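Local coordinates for fusolin (Unidentified entomopoxvirus, PDB 4YN2), which forms the crystalline spindles of an insect poxvirus that enhance virulence, and carries a lytic polysaccharide monooxygenase-like domain that probably acts on chitin, at residues A[5-10]-A[226-231]. Numbering follows the deposited sequence.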
# COMPACT_ATOMS: atom_id res chain seq x y z
N SER A 5 8.42 -3.65 6.17
CA SER A 5 8.64 -4.99 5.63
C SER A 5 7.41 -5.83 5.81
O SER A 5 7.17 -6.69 4.96
CB SER A 5 9.86 -5.66 6.27
OG SER A 5 9.91 -5.42 7.67
N PHE A 6 6.62 -5.61 6.88
CA PHE A 6 5.36 -6.34 7.01
C PHE A 6 4.26 -5.44 7.58
O PHE A 6 4.35 -5.05 8.73
CB PHE A 6 5.45 -7.63 7.84
CG PHE A 6 4.13 -8.35 7.69
CD1 PHE A 6 3.83 -9.05 6.53
CD2 PHE A 6 3.10 -8.12 8.59
CE1 PHE A 6 2.55 -9.57 6.31
CE2 PHE A 6 1.83 -8.65 8.37
CZ PHE A 6 1.56 -9.36 7.23
N PRO A 7 3.16 -5.22 6.86
CA PRO A 7 2.94 -5.52 5.44
C PRO A 7 3.97 -4.73 4.62
O PRO A 7 4.44 -3.68 5.06
CB PRO A 7 1.46 -5.12 5.21
CG PRO A 7 0.89 -4.88 6.59
CD PRO A 7 2.05 -4.41 7.39
N ILE A 8 4.42 -5.28 3.50
CA ILE A 8 5.49 -4.67 2.71
C ILE A 8 5.14 -3.26 2.22
O ILE A 8 4.02 -3.01 1.77
CB ILE A 8 5.90 -5.60 1.53
CG1 ILE A 8 7.27 -5.21 0.96
CG2 ILE A 8 4.82 -5.64 0.44
CD1 ILE A 8 7.83 -6.27 -0.00
N ALA A 9 6.13 -2.35 2.28
CA ALA A 9 5.96 -1.00 1.75
C ALA A 9 5.78 -1.07 0.25
O ALA A 9 6.44 -1.89 -0.40
CB ALA A 9 7.16 -0.13 2.08
N ARG A 10 4.96 -0.18 -0.30
CA ARG A 10 4.71 -0.11 -1.74
C ARG A 10 6.02 -0.04 -2.52
O ARG A 10 6.23 -0.83 -3.43
CB ARG A 10 3.85 1.12 -2.04
CG ARG A 10 3.44 1.24 -3.50
CD ARG A 10 2.64 2.49 -3.72
NE ARG A 10 1.28 2.40 -3.22
CZ ARG A 10 0.37 3.36 -3.34
NH1 ARG A 10 0.67 4.50 -3.95
NH2 ARG A 10 -0.86 3.18 -2.85
N VAL A 226 1.63 1.66 2.54
CA VAL A 226 1.51 0.21 2.65
C VAL A 226 0.13 -0.15 2.15
O VAL A 226 -0.87 0.23 2.77
CB VAL A 226 1.75 -0.25 4.11
CG1 VAL A 226 1.58 -1.76 4.25
CG2 VAL A 226 3.11 0.18 4.62
N ASP A 227 0.06 -0.90 1.05
CA ASP A 227 -1.21 -1.30 0.47
C ASP A 227 -1.76 -2.54 1.17
O ASP A 227 -1.05 -3.54 1.30
CB ASP A 227 -1.05 -1.55 -1.03
CG ASP A 227 -0.66 -0.30 -1.78
OD1 ASP A 227 -1.46 0.66 -1.78
OD2 ASP A 227 0.48 -0.24 -2.29
N ILE A 228 -3.01 -2.46 1.67
CA ILE A 228 -3.64 -3.57 2.37
C ILE A 228 -5.08 -3.79 1.91
O ILE A 228 -5.74 -2.87 1.43
CB ILE A 228 -3.59 -3.38 3.92
CG1 ILE A 228 -4.40 -2.15 4.39
CG2 ILE A 228 -2.15 -3.32 4.40
CD1 ILE A 228 -4.72 -2.13 5.87
N ASN A 229 -5.54 -5.02 2.06
CA ASN A 229 -6.93 -5.39 1.80
C ASN A 229 -7.31 -6.46 2.80
O ASN A 229 -6.45 -7.03 3.47
CB ASN A 229 -7.16 -5.85 0.35
CG ASN A 229 -8.57 -5.63 -0.15
OD1 ASN A 229 -9.50 -5.33 0.62
ND2 ASN A 229 -8.79 -5.83 -1.43
N PHE A 230 -8.61 -6.69 2.95
CA PHE A 230 -9.15 -7.63 3.93
C PHE A 230 -9.92 -8.74 3.24
O PHE A 230 -10.73 -8.47 2.35
CB PHE A 230 -10.06 -6.86 4.87
CG PHE A 230 -9.33 -5.73 5.58
CD1 PHE A 230 -8.69 -5.95 6.78
CD2 PHE A 230 -9.17 -4.50 4.96
CE1 PHE A 230 -7.99 -4.92 7.41
CE2 PHE A 230 -8.45 -3.48 5.58
CZ PHE A 230 -7.87 -3.70 6.80
N ASP A 231 -9.65 -9.99 3.63
CA ASP A 231 -10.31 -11.17 3.09
C ASP A 231 -11.41 -11.59 4.06
O ASP A 231 -11.12 -12.09 5.15
CB ASP A 231 -9.30 -12.32 2.89
CG ASP A 231 -9.62 -13.27 1.74
OD1 ASP A 231 -10.79 -13.30 1.31
OD2 ASP A 231 -8.72 -14.03 1.33
O HOH W 1 1.50 -4.50 1.65
O HOH W 2 2.37 -1.98 -0.21
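Arg10 and Asp227 meet in a side-on, two-pronged salt bridge. Arg10 NE donates to Asp227 OD2 at 2.9 Å in a nearly straight bond. Arg10 NH2 donates to Asp227 OD1 at 2.8 Å, straighter still at 172°. Each carboxylate oxygen offers its syn lone pair, and the guanidinium and carboxylate planes lie only 6° apart, a geometry that fixes the rotation of both groups. The extended CB-CG part of Arg10, with CG anti to the backbone N (chi1 -176°), runs past Asp227 OD2, Arg10 CG lying 3.5 Å from that oxygen; the bend at chi3 then turns NE and the guanidinium onto the carboxylate. Beyond the pair, Arg10 NH1 is bonded to Val109 O, and Trp115 adds a cation-pi contact, so the buried charge is held by several groups.

The bridge ties the start of helix 10-15, with Ala9 at its N-cap position, to strand 220-231. In the immunoglobulin-like beta-sandwich of the lytic polysaccharide monooxygenase family, the turn of residues 7-9 leads from strand 2-6, which pairs with 129-138 in the other sheet, into this helix, whose first residue is Arg10; the contact therefore spans the two sheets.

Nearer the end of strand 2-6, apolar contact gathers round Pro7, which follows a cis peptide bond. Val226 CG1, anti to its backbone N, presses on Pro7 CB at 3.5 Å, tighter than usual for two carbons; the side chains cross at about a right angle. Ile228 CG2 reaches the same proline more loosely, 4.1 Å from Pro7 CG.

Two waters fill in between the backbones. Water 1 hydrogen-bonds to Ile8 O and to Asp227 O, the latter at 2.7 Å. Water 2 accepts from Asp227 N at 2.8 Å and also bonds to Ile8 O, with a weak link to Asp227 OD2.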